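Local coordinates for protein ribosome biogenesis GTPase A (Thermotoga maritima, PDB 3CNL) that binds GTP and probably hydrolyses it, and is thought to be required for a late step in assembly of the 50S ribosomal subunit, at residues 99-104 with 137-142; 213-218 with 224-229; 168-173 with 186-191; 69-72 with 77-80. All coordinates share one frame; numbering follows the deposited sequence.

Interaction 1 of 4, residues 99-104 with 137-142; sequences LARVLI and IQWFSL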
loop_
_atom_site.group_PDB
_atom_site.type_symbol
_atom_site.label_atom_id
_atom_site.label_comp_id
_atom_site.label_asym_id
_atom_site.label_seq_id
_atom_site.Cartn_x
_atom_site.Cartn_y
_atom_site.Cartn_z
ATOM N N LEU A 99 -17.098 -19.835 9.031
ATOM C CA LEU A 99 -17.830 -18.798 9.754
ATOM C C LEU A 99 -17.326 -17.379 9.492
ATOM O O LEU A 99 -17.796 -16.445 10.137
ATOM C CB LEU A 99 -17.768 -19.070 11.271
ATOM C CG LEU A 99 -18.381 -20.369 11.752
ATOM C CD1 LEU A 99 -18.518 -20.249 13.257
ATOM C CD2 LEU A 99 -19.756 -20.610 11.055
ATOM N N ALA A 100 -16.381 -17.213 8.553
ATOM C CA ALA A 100 -15.704 -15.918 8.371
ATOM C C ALA A 100 -16.668 -14.830 7.926
ATOM O O ALA A 100 -17.539 -15.046 7.075
ATOM C CB ALA A 100 -14.527 -16.028 7.374
ATOM N N ARG A 101 -16.515 -13.670 8.549
ATOM C CA ARG A 101 -17.147 -12.437 8.108
ATOM C C ARG A 101 -15.999 -11.445 8.052
ATOM O O ARG A 101 -15.379 -11.162 9.058
ATOM C CB ARG A 101 -18.205 -11.988 9.098
ATOM C CG ARG A 101 -19.256 -13.035 9.350
ATOM C CD ARG A 101 -19.952 -12.774 10.676
ATOM N NE ARG A 101 -21.160 -11.992 10.462
ATOM C CZ ARG A 101 -22.277 -12.485 9.926
ATOM N NH1 ARG A 101 -22.357 -13.776 9.538
ATOM N NH2 ARG A 101 -23.316 -11.685 9.771
ATOM N N VAL A 102 -15.707 -10.951 6.858
ATOM C CA VAL A 102 -14.416 -10.334 6.602
ATOM C C VAL A 102 -14.522 -8.825 6.345
ATOM O O VAL A 102 -15.393 -8.373 5.606
ATOM C CB VAL A 102 -13.704 -11.062 5.412
ATOM C CG1 VAL A 102 -12.328 -10.475 5.128
ATOM C CG2 VAL A 102 -13.602 -12.585 5.675
ATOM N N LEU A 103 -13.629 -8.064 6.975
ATOM C CA LEU A 103 -13.384 -6.668 6.600
ATOM C C LEU A 103 -12.034 -6.577 5.896
ATOM O O LEU A 103 -11.008 -7.056 6.393
ATOM C CB LEU A 103 -13.402 -5.733 7.820
ATOM C CG LEU A 103 -12.973 -4.263 7.612
ATOM C CD1 LEU A 103 -13.997 -3.438 6.829
ATOM C CD2 LEU A 103 -12.648 -3.546 8.931
ATOM N N ILE A 104 -12.050 -5.967 4.721
ATOM C CA ILE A 104 -10.824 -5.582 4.032
ATOM C C ILE A 104 -10.416 -4.193 4.550
ATOM O O ILE A 104 -11.214 -3.257 4.481
ATOM C CB ILE A 104 -11.072 -5.502 2.496
ATOM C CG1 ILE A 104 -11.595 -6.830 1.940
ATOM C CG2 ILE A 104 -9.798 -5.047 1.725
ATOM C CD1 ILE A 104 -10.755 -8.058 2.297
ATOM N N ILE A 137 -23.158 -0.415 4.787
ATOM C CA ILE A 137 -22.266 -1.373 4.149
ATOM C C ILE A 137 -23.010 -2.693 3.869
ATOM O O ILE A 137 -23.764 -3.174 4.707
ATOM C CB ILE A 137 -21.004 -1.638 5.015
ATOM C CG1 ILE A 137 -20.616 -0.410 5.855
ATOM C CG2 ILE A 137 -19.831 -2.089 4.133
ATOM C CD1 ILE A 137 -21.435 -0.225 7.173
ATOM N N GLN A 138 -22.809 -3.255 2.679
ATOM C CA GLN A 138 -23.450 -4.506 2.288
ATOM C C GLN A 138 -22.440 -5.649 2.259
ATOM O O GLN A 138 -21.248 -5.444 2.017
ATOM C CB GLN A 138 -24.135 -4.369 0.919
ATOM C CG GLN A 138 -25.348 -3.421 0.905
ATOM C CD GLN A 138 -26.553 -3.988 1.639
ATOM O OE1 GLN A 138 -26.822 -3.637 2.797
ATOM N NE2 GLN A 138 -27.280 -4.880 0.974
ATOM N N TRP A 139 -22.919 -6.857 2.512
ATOM C CA TRP A 139 -22.095 -8.035 2.326
ATOM C C TRP A 139 -22.256 -8.571 0.912
ATOM O O TRP A 139 -23.297 -8.356 0.260
ATOM C CB TRP A 139 -22.493 -9.140 3.296
ATOM C CG TRP A 139 -22.507 -8.732 4.713
ATOM C CD1 TRP A 139 -23.563 -8.218 5.403
ATOM C CD2 TRP A 139 -21.420 -8.812 5.639
ATOM N NE1 TRP A 139 -23.201 -7.969 6.704
ATOM C CE2 TRP A 139 -21.889 -8.326 6.875
ATOM C CE3 TRP A 139 -20.092 -9.249 5.543
ATOM C CZ2 TRP A 139 -21.079 -8.268 8.013
ATOM C CZ3 TRP A 139 -19.291 -9.195 6.664
ATOM C CH2 TRP A 139 -19.782 -8.701 7.887
ATOM N N PHE A 140 -21.216 -9.247 0.443
ATOM C CA PHE A 140 -21.361 -10.231 -0.613
ATOM C C PHE A 140 -20.855 -11.549 -0.047
ATOM O O PHE A 140 -20.076 -11.560 0.910
ATOM C CB PHE A 140 -20.664 -9.830 -1.923
ATOM C CG PHE A 140 -19.154 -9.746 -1.842
ATOM C CD1 PHE A 140 -18.534 -8.586 -1.397
ATOM C CD2 PHE A 140 -18.355 -10.812 -2.280
ATOM C CE1 PHE A 140 -17.138 -8.497 -1.333
ATOM C CE2 PHE A 140 -16.963 -10.742 -2.228
ATOM C CZ PHE A 140 -16.355 -9.579 -1.752
ATOM N N SER A 141 -21.336 -12.653 -0.597
ATOM C CA SER A 141 -20.995 -13.957 -0.053
ATOM C C SER A 141 -20.186 -14.705 -1.081
ATOM O O SER A 141 -20.444 -14.578 -2.282
ATOM C CB SER A 141 -22.265 -14.738 0.280
ATOM O OG SER A 141 -23.094 -13.998 1.162
ATOM N N LEU A 142 -19.198 -15.474 -0.634
ATOM C CA LEU A 142 -18.526 -16.402 -1.537
ATOM C C LEU A 142 -19.468 -17.587 -1.792
ATOM O O LEU A 142 -20.563 -17.628 -1.229
ATOM C CB LEU A 142 -17.173 -16.856 -0.971
ATOM C CG LEU A 142 -16.134 -15.760 -0.663
ATOM C CD1 LEU A 142 -14.848 -16.358 -0.078
ATOM C CD2 LEU A 142 -15.807 -14.886 -1.881
#
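W139 meets R101 and V102 with the outer corner of its indole, and accounts for more than half of the 132 Å² buried between the segments. The backbones themselves stay apart: the CA atoms of R101 and W139 are 8.8 Å from each other, because strand 147-154 runs between strands 101-106 and 139-141. This is one end of the GTPase domain's mixed sheet, where 139-141 pairs antiparallel with 147-154 as the outermost strand. The indole bridges that gap, lying against K147 on the way and against V22 in a loop. Its six-membered ring ends at the aliphatic base of R101, where W139 CH2 lies 3.8 Å from R101 CB, an oblique approach. At the ring edge, near the plane, W139 CZ3 is 4.0 Å from V102 N, a distance of contact and not of bonding.

R101 bends at its third torsion (chi3 94°), which brings the guanidinium back over one face of the indole. There NH2 stands 4.2 Å above the ring plane and is displaced toward the rim. R101 CZ is 5.2 Å from the centroid of the six-membered ring, 24° off the normal, so the cation sits roughly above the ring but too far for more than a weak attraction. The chemistry therefore implies that van der Waals contact of the indole with the arginine's base does most of the joining.

Interaction 2 of 4, residues 213-218 with 224-229; sequences RGLLKK and IERALM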
loop_
_atom_site.group_PDB
_atom_site.type_symbol
_atom_site.label_atom_id
_atom_site.label_comp_id
_atom_site.label_asym_id
_atom_site.label_seq_id
_atom_site.Cartn_x
_atom_site.Cartn_y
_atom_site.Cartn_z
ATOM N N ARG A 213 10.295 15.545 -19.547
ATOM C CA ARG A 213 8.829 15.378 -19.518
ATOM C C ARG A 213 8.048 16.623 -19.908
ATOM O O ARG A 213 6.816 16.624 -19.827
ATOM C CB ARG A 213 8.338 14.929 -18.129
ATOM C CG ARG A 213 8.873 13.596 -17.673
ATOM C CD ARG A 213 8.682 12.516 -18.723
ATOM N NE ARG A 213 9.149 11.227 -18.225
ATOM C CZ ARG A 213 8.402 10.391 -17.509
ATOM N NH1 ARG A 213 7.146 10.693 -17.217
ATOM N NH2 ARG A 213 8.919 9.248 -17.086
ATOM N N GLY A 214 8.756 17.676 -20.313
ATOM C CA GLY A 214 8.143 18.922 -20.780
ATOM C C GLY A 214 7.415 19.740 -19.737
ATOM O O GLY A 214 6.435 20.436 -20.037
ATOM N N LEU A 215 7.901 19.679 -18.505
ATOM C CA LEU A 215 7.254 20.375 -17.401
ATOM C C LEU A 215 8.010 21.671 -17.176
ATOM O O LEU A 215 9.101 21.686 -16.592
ATOM C CB LEU A 215 7.210 19.501 -16.128
ATOM C CG LEU A 215 6.698 18.050 -16.244
ATOM C CD1 LEU A 215 6.920 17.252 -14.955
ATOM C CD2 LEU A 215 5.221 17.975 -16.658
ATOM N N LEU A 216 7.429 22.751 -17.694
ATOM C CA LEU A 216 8.049 24.074 -17.662
ATOM C C LEU A 216 7.036 25.048 -17.145
ATOM O O LEU A 216 5.864 24.940 -17.489
ATOM C CB LEU A 216 8.478 24.510 -19.066
ATOM C CG LEU A 216 9.734 23.943 -19.729
ATOM C CD1 LEU A 216 9.983 24.710 -21.017
ATOM C CD2 LEU A 216 10.976 23.989 -18.855
ATOM N N LYS A 217 7.493 25.967 -16.295
ATOM C CA LYS A 217 6.673 27.047 -15.779
ATOM C C LYS A 217 6.854 28.254 -16.677
ATOM O O LYS A 217 7.466 28.168 -17.752
ATOM C CB LYS A 217 7.094 27.467 -14.355
ATOM C CG LYS A 217 7.073 26.403 -13.288
ATOM C CD LYS A 217 6.295 26.864 -12.048
ATOM C CE LYS A 217 7.032 27.882 -11.199
ATOM N NZ LYS A 217 8.176 27.299 -10.428
ATOM N N LYS A 218 6.326 29.382 -16.214
ATOM C CA LYS A 218 6.544 30.683 -16.839
ATOM C C LYS A 218 8.030 30.973 -16.834
ATOM O O LYS A 218 8.746 30.627 -15.884
ATOM C CB LYS A 218 5.829 31.785 -16.050
ATOM C CG LYS A 218 4.368 31.511 -15.732
ATOM C CD LYS A 218 3.466 31.793 -16.924
ATOM C CE LYS A 218 2.845 33.172 -16.868
ATOM N NZ LYS A 218 1.737 33.209 -15.882
ATOM N N ILE A 224 9.646 21.947 -10.873
ATOM C CA ILE A 224 10.042 20.873 -9.946
ATOM C C ILE A 224 8.854 20.332 -9.155
ATOM O O ILE A 224 8.754 19.137 -8.938
ATOM C CB ILE A 224 11.175 21.304 -8.969
ATOM C CG1 ILE A 224 12.324 21.997 -9.719
ATOM C CG2 ILE A 224 11.673 20.104 -8.134
ATOM C CD1 ILE A 224 12.980 21.196 -10.824
ATOM N N GLU A 225 7.946 21.200 -8.733
ATOM C CA GLU A 225 6.737 20.735 -8.050
ATOM C C GLU A 225 5.954 19.672 -8.847
ATOM O O GLU A 225 5.518 18.660 -8.292
ATOM C CB GLU A 225 5.829 21.913 -7.736
ATOM C CG GLU A 225 4.702 21.549 -6.800
ATOM C CD GLU A 225 3.863 22.736 -6.432
ATOM O OE1 GLU A 225 3.952 23.181 -5.265
ATOM O OE2 GLU A 225 3.128 23.236 -7.314
ATOM N N ARG A 226 5.793 19.913 -10.146
ATOM C CA ARG A 226 5.084 19.011 -11.043
ATOM C C ARG A 226 5.897 17.768 -11.399
ATOM O O ARG A 226 5.334 16.694 -11.597
ATOM C CB ARG A 226 4.702 19.746 -12.334
ATOM C CG ARG A 226 3.417 20.573 -12.255
ATOM C CD ARG A 226 3.067 21.137 -13.641
ATOM N NE ARG A 226 2.545 20.091 -14.523
ATOM C CZ ARG A 226 2.460 20.188 -15.846
ATOM N NH1 ARG A 226 2.881 21.283 -16.477
ATOM N NH2 ARG A 226 1.970 19.170 -16.544
ATOM N N ALA A 227 7.219 17.923 -11.508
ATOM C CA ALA A 227 8.102 16.777 -11.697
ATOM C C ALA A 227 7.996 15.817 -10.511
ATOM O O ALA A 227 7.908 14.606 -10.696
ATOM C CB ALA A 227 9.558 17.225 -11.894
ATOM N N LEU A 228 8.010 16.374 -9.303
ATOM C CA LEU A 228 7.862 15.574 -8.084
ATOM C C LEU A 228 6.540 14.819 -8.053
ATOM O O LEU A 228 6.521 13.620 -7.815
ATOM C CB LEU A 228 8.001 16.433 -6.823
ATOM C CG LEU A 228 9.363 17.058 -6.509
ATOM C CD1 LEU A 228 9.201 18.271 -5.598
ATOM C CD2 LEU A 228 10.323 16.043 -5.899
ATOM N N MET A 229 5.436 15.524 -8.261
ATOM C CA MET A 229 4.115 14.887 -8.319
ATOM C C MET A 229 4.081 13.730 -9.312
ATOM O O MET A 229 3.670 12.623 -8.974
ATOM C CB MET A 229 3.052 15.931 -8.698
ATOM C CG MET A 229 1.714 15.359 -9.167
ATOM S SD MET A 229 0.743 14.726 -7.782
ATOM C CE MET A 229 -0.926 14.715 -8.460
HETATM O O HOH W 1 9.988 25.009 -10.310
#
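L215 and A227 bring the two backbones closest, with 6.8 Å between their CA atoms, where the chain leaving G214 passes the first turn of helix 224-236. L215 gives the largest single share of the contact, through its two methyls, which part to different targets. L215 CD1 presses on the helix backbone itself, 3.5 Å from A227 CA, tighter than usual for two carbons, and it sits 4.0 Å from A227 CB. L215 CD2 lies over one face of the R226 guanidinium, 3.5 Å from R226 NH2 and offset toward the rim. R226 reaches it through a bend at chi3 (74°) that turns the flat group back across the leucine.

The chain arrives here from a Schellman motif: G214, with positive phi (68°), ends helix 202-212, and L215 then turns in toward the next helix of this helix-loop-helix. Cutting L215 back to an alanine is likely to open a gap beside A227 and deprive the R226 guanidinium of the methyl that rests on its face. A227 also packs on F209 and A210 of helix 202-212. Farther along the loop, a water accepts bonds from K217 NZ at 2.9 Å and from I224 N at 3.1 Å, tying the lysine tail to the first turn of helix 224-236.

Interaction 3 of 4, residues 168-173 with 186-191; sequences LLLVGS and ERAFEI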
loop_
_atom_site.group_PDB
_atom_site.type_symbol
_atom_site.label_atom_id
_atom_site.label_comp_id
_atom_site.label_asym_id
_atom_site.label_seq_id
_atom_site.Cartn_x
_atom_site.Cartn_y
_atom_site.Cartn_z
ATOM N N LEU A 168 5.336 6.267 2.528
ATOM C CA LEU A 168 3.937 6.422 2.115
ATOM C C LEU A 168 3.778 7.242 0.836
ATOM O O LEU A 168 2.863 6.991 0.049
ATOM C CB LEU A 168 3.084 7.008 3.237
ATOM C CG LEU A 168 2.891 6.165 4.501
ATOM C CD1 LEU A 168 2.180 6.989 5.560
ATOM C CD2 LEU A 168 2.063 4.906 4.149
ATOM N N LEU A 169 4.634 8.235 0.632
ATOM C CA LEU A 169 4.673 8.926 -0.657
ATOM C C LEU A 169 5.033 7.996 -1.813
ATOM O O LEU A 169 4.426 8.038 -2.896
ATOM C CB LEU A 169 5.681 10.099 -0.600
ATOM C CG LEU A 169 5.946 10.894 -1.875
ATOM C CD1 LEU A 169 4.685 11.614 -2.292
ATOM C CD2 LEU A 169 7.069 11.917 -1.604
ATOM N N LEU A 170 6.057 7.182 -1.597
ATOM C CA LEU A 170 6.567 6.277 -2.642
ATOM C C LEU A 170 5.534 5.209 -3.079
ATOM O O LEU A 170 5.549 4.756 -4.216
ATOM C CB LEU A 170 7.868 5.597 -2.140
ATOM C CG LEU A 170 9.153 6.427 -2.120
ATOM C CD1 LEU A 170 10.275 5.825 -1.261
ATOM C CD2 LEU A 170 9.670 6.672 -3.519
ATOM N N VAL A 171 4.659 4.783 -2.168
ATOM C CA VAL A 171 3.598 3.826 -2.527
ATOM C C VAL A 171 2.268 4.525 -2.926
ATOM O O VAL A 171 1.261 3.868 -3.171
ATOM C CB VAL A 171 3.375 2.758 -1.412
ATOM C CG1 VAL A 171 4.636 1.902 -1.236
ATOM C CG2 VAL A 171 2.980 3.414 -0.098
ATOM N N GLY A 172 2.289 5.850 -3.029
ATOM C CA GLY A 172 1.102 6.637 -3.448
ATOM C C GLY A 172 -0.006 6.756 -2.422
ATOM O O GLY A 172 -1.131 7.166 -2.738
ATOM N N SER A 173 0.307 6.392 -1.187
ATOM C CA SER A 173 -0.644 6.462 -0.096
ATOM C C SER A 173 -0.792 7.895 0.447
ATOM O O SER A 173 -1.877 8.314 0.897
ATOM C CB SER A 173 -0.203 5.501 0.998
ATOM O OG SER A 173 -1.098 5.540 2.081
ATOM N N GLU A 186 13.212 14.745 -0.444
ATOM C CA GLU A 186 14.601 14.297 -0.493
ATOM C C GLU A 186 14.799 12.876 0.065
ATOM O O GLU A 186 15.490 12.054 -0.565
ATOM C CB GLU A 186 15.504 15.312 0.197
ATOM C CG GLU A 186 15.510 16.646 -0.541
ATOM C CD GLU A 186 16.246 17.753 0.182
ATOM O OE1 GLU A 186 16.655 18.707 -0.505
ATOM O OE2 GLU A 186 16.389 17.714 1.424
ATOM N N ARG A 187 14.189 12.585 1.219
ATOM C CA ARG A 187 14.211 11.245 1.834
ATOM C C ARG A 187 13.656 10.189 0.877
ATOM O O ARG A 187 14.240 9.130 0.686
ATOM C CB ARG A 187 13.314 11.240 3.077
ATOM C CG ARG A 187 13.798 10.470 4.303
ATOM C CD ARG A 187 13.872 8.969 4.247
ATOM N NE ARG A 187 15.250 8.538 4.037
ATOM C CZ ARG A 187 15.741 7.312 4.211
ATOM N NH1 ARG A 187 17.013 7.092 3.918
ATOM N NH2 ARG A 187 14.999 6.306 4.660
ATOM N N ALA A 188 12.487 10.466 0.330
ATOM C CA ALA A 188 11.849 9.561 -0.637
ATOM C C ALA A 188 12.749 9.316 -1.838
ATOM O O ALA A 188 12.878 8.182 -2.290
ATOM C CB ALA A 188 10.515 10.137 -1.101
ATOM N N PHE A 189 13.344 10.374 -2.378
ATOM C CA PHE A 189 14.280 10.203 -3.501
ATOM C C PHE A 189 15.496 9.359 -3.071
ATOM O O PHE A 189 15.897 8.449 -3.783
ATOM C CB PHE A 189 14.723 11.560 -4.103
ATOM C CG PHE A 189 15.665 11.413 -5.259
ATOM C CD1 PHE A 189 15.221 10.874 -6.465
ATOM C CD2 PHE A 189 17.003 11.765 -5.136
ATOM C CE1 PHE A 189 16.109 10.702 -7.544
ATOM C CE2 PHE A 189 17.890 11.599 -6.203
ATOM C CZ PHE A 189 17.440 11.077 -7.402
ATOM N N GLU A 190 16.045 9.637 -1.892
ATOM C CA GLU A 190 17.168 8.851 -1.352
ATOM C C GLU A 190 16.833 7.347 -1.290
ATOM O O GLU A 190 17.619 6.497 -1.721
ATOM C CB GLU A 190 17.549 9.381 0.038
ATOM C CG GLU A 190 18.714 8.673 0.704
ATOM C CD GLU A 190 19.100 9.345 2.012
ATOM O OE1 GLU A 190 20.195 9.943 2.065
ATOM O OE2 GLU A 190 18.303 9.317 2.975
ATOM N N ILE A 191 15.658 7.032 -0.768
ATOM C CA ILE A 191 15.192 5.644 -0.681
ATOM C C ILE A 191 15.068 5.044 -2.066
ATOM O O ILE A 191 15.570 3.937 -2.314
ATOM C CB ILE A 191 13.843 5.524 0.083
ATOM C CG1 ILE A 191 14.004 5.969 1.532
ATOM C CG2 ILE A 191 13.291 4.065 0.025
ATOM C CD1 ILE A 191 12.672 6.292 2.196
#
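E190 OE2 takes two bonds from R187, one turn back: a nearly straight one from R187 NH1 at 2.7 Å (169°) and a weak, bent one from R187 NE at 3.3 Å. The acceptor lies in the guanidinium plane, whereas OE2 is met from above the carboxylate plane. I191 CG1 sits over one guanidinium face, and R187 NH2 makes a further salt bridge to D163 on helix 162-170, linking both helices.

Across the contact the side chains meet through carbon, with one backbone oxygen among their neighbours. Both methyls of L170 abut A188 O, CD1 at 3.7 Å and CD2 at 3.8 Å, and the same CD1 meets I191 CG2 at 3.7 Å. In L169, CG stands anti to the backbone N (chi1 176°), which carries CD2 to within 3.9 Å of A188 CB.

Directly after L170 the helix ends in a Schellman motif at G172, whose turn is anchored to the nucleotide-pocket loop by V171 O to N109 ND2 and S173 OG to P108 O. The contact joins the C-terminal end of helix 162-170 to the middle of helix 182-196, with F232 of helix 224-236 packed on L169, L170 and A188, and helix 202-212 set against F189.

Interaction 4 of 4, residues 69-72 with 77-80; sequences EFFK and RVIT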
loop_
_atom_site.group_PDB
_atom_site.type_symbol
_atom_site.label_atom_id
_atom_site.label_comp_id
_atom_site.label_asym_id
_atom_site.label_seq_id
_atom_site.Cartn_x
_atom_site.Cartn_y
_atom_site.Cartn_z
ATOM N N GLU A 69 9.081 -14.292 5.153
ATOM C CA GLU A 69 9.820 -15.038 6.186
ATOM C C GLU A 69 9.792 -14.345 7.514
ATOM O O GLU A 69 9.585 -14.981 8.551
ATOM C CB GLU A 69 11.271 -15.199 5.771
ATOM C CG GLU A 69 11.388 -15.879 4.454
ATOM C CD GLU A 69 12.684 -16.588 4.278
ATOM O OE1 GLU A 69 13.451 -16.689 5.263
ATOM O OE2 GLU A 69 12.920 -17.042 3.141
ATOM N N PHE A 70 10.009 -13.030 7.471
ATOM C CA PHE A 70 9.904 -12.182 8.638
ATOM C C PHE A 70 8.548 -12.330 9.339
ATOM O O PHE A 70 8.507 -12.470 10.560
ATOM C CB PHE A 70 10.158 -10.711 8.253
ATOM C CG PHE A 70 10.039 -9.753 9.413
ATOM C CD1 PHE A 70 11.108 -9.565 10.275
ATOM C CD2 PHE A 70 8.861 -9.047 9.636
ATOM C CE1 PHE A 70 11.015 -8.685 11.350
ATOM C CE2 PHE A 70 8.755 -8.161 10.702
ATOM C CZ PHE A 70 9.839 -7.989 11.566
ATOM N N PHE A 71 7.444 -12.257 8.585
ATOM C CA PHE A 71 6.119 -12.341 9.209
ATOM C C PHE A 71 5.806 -13.756 9.690
ATOM O O PHE A 71 5.260 -13.927 10.786
ATOM C CB PHE A 71 5.017 -11.777 8.297
ATOM C CG PHE A 71 5.112 -10.285 8.104
ATOM C CD1 PHE A 71 5.049 -9.430 9.188
ATOM C CD2 PHE A 71 5.303 -9.744 6.843
ATOM C CE1 PHE A 71 5.153 -8.054 9.015
ATOM C CE2 PHE A 71 5.403 -8.368 6.664
ATOM C CZ PHE A 71 5.335 -7.529 7.748
ATOM N N LYS A 72 6.172 -14.761 8.891
ATOM C CA LYS A 72 6.043 -16.173 9.321
ATOM C C LYS A 72 6.789 -16.419 10.644
ATOM O O LYS A 72 6.269 -17.059 11.553
ATOM C CB LYS A 72 6.503 -17.149 8.221
ATOM C CG LYS A 72 5.783 -16.973 6.883
ATOM C CD LYS A 72 5.584 -18.253 6.076
ATOM C CE LYS A 72 6.818 -19.148 6.049
ATOM N NZ LYS A 72 6.468 -20.570 5.700
ATOM N N ARG A 77 -0.081 -14.684 10.096
ATOM C CA ARG A 77 -0.729 -15.197 8.897
ATOM C C ARG A 77 -0.483 -14.180 7.768
ATOM O O ARG A 77 -0.934 -13.038 7.837
ATOM C CB ARG A 77 -2.217 -15.425 9.164
ATOM C CG ARG A 77 -3.011 -16.022 8.010
ATOM C CD ARG A 77 -4.314 -16.657 8.506
ATOM N NE ARG A 77 -5.217 -17.039 7.406
ATOM C CZ ARG A 77 -6.484 -17.410 7.584
ATOM N NH1 ARG A 77 -6.999 -17.443 8.806
ATOM N NH2 ARG A 77 -7.248 -17.734 6.542
ATOM N N VAL A 78 0.265 -14.599 6.753
ATOM C CA VAL A 78 0.711 -13.703 5.697
ATOM C C VAL A 78 0.617 -14.384 4.349
ATOM O O VAL A 78 1.020 -15.545 4.203
ATOM C CB VAL A 78 2.165 -13.177 5.949
ATOM C CG1 VAL A 78 3.208 -14.316 6.040
ATOM C CG2 VAL A 78 2.588 -12.140 4.899
ATOM N N ILE A 79 0.068 -13.656 3.378
ATOM C CA ILE A 79 0.026 -14.093 1.993
ATOM C C ILE A 79 0.560 -12.980 1.106
ATOM O O ILE A 79 0.690 -11.847 1.555
ATOM C CB ILE A 79 -1.402 -14.466 1.541
ATOM C CG1 ILE A 79 -2.308 -13.230 1.494
ATOM C CG2 ILE A 79 -1.969 -15.598 2.441
ATOM C CD1 ILE A 79 -3.605 -13.432 0.747
ATOM N N THR A 80 0.870 -13.297 -0.147
ATOM C CA THR A 80 1.286 -12.270 -1.097
ATOM C C THR A 80 0.401 -12.434 -2.313
ATOM O O THR A 80 -0.034 -13.543 -2.601
ATOM C CB THR A 80 2.740 -12.474 -1.541
ATOM O OG1 THR A 80 2.853 -13.776 -2.113
ATOM C CG2 THR A 80 3.712 -12.354 -0.344
#
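F71 and V78 face each other with CA atoms 6.6 Å apart, and K72 and R77 follow at 6.9 Å, so the last turn of helix 61-73 lies against strand 78-80. V78 is the hub. Its CG1 fits between two helix residues, 3.8 Å from F71 CB and 3.8 Å from K72 CG, and the valine crosses both side chains at about a right angle. The rotamer explains this double reach: CG1 stands between the backbone N and the carbonyl carbon (chi1 59°), while CG2, anti to the N, comes within 4.1 Å of F71 CD2, obliquely to the ring.

These segments belong to a beta-alpha-beta unit, strand 48-54, helix 61-73 and strand 78-80, in which the helix packs on the two parallel strands it connects. V78 also touches L53 of strand 48-54, next to the GTP-binding N54, and R77 NH1 forms a salt bridge with E48 at the far end of that strand. With a glycine here instead of V78, F71 CB and K72 CG would probably lose their shared methyl partner, and a gap would open between helix and strand.

The F71 ring runs on from V78 to P34 and offers one face to F70 CD2, 3.8 Å above its plane. K72 uses only its base here; its chain bends at chi2 and chi3, and the ammonium end leads away from the strand.

Interactions 1 and 4 belong to the same six-stranded sheet, at its two outermost strands, 139-141 and 78-80, and both are partly buried. One spans an intervening strand with an indole, the other seats a helix on an edge strand through a branched aliphatic. Interactions 2 and 3 lie in the helical part and share helix 224-236: it forms one segment of interaction 2 and, through F232, backs interaction 3. Both pack leucine methyls on an alanine of a helix, but interaction 3 buries all four touching residues, whereas interaction 2 includes an exposed arginine. Each of interactions 1 and 2 has an arginine at its margin, over an indole in the first and under a leucine methyl in the second.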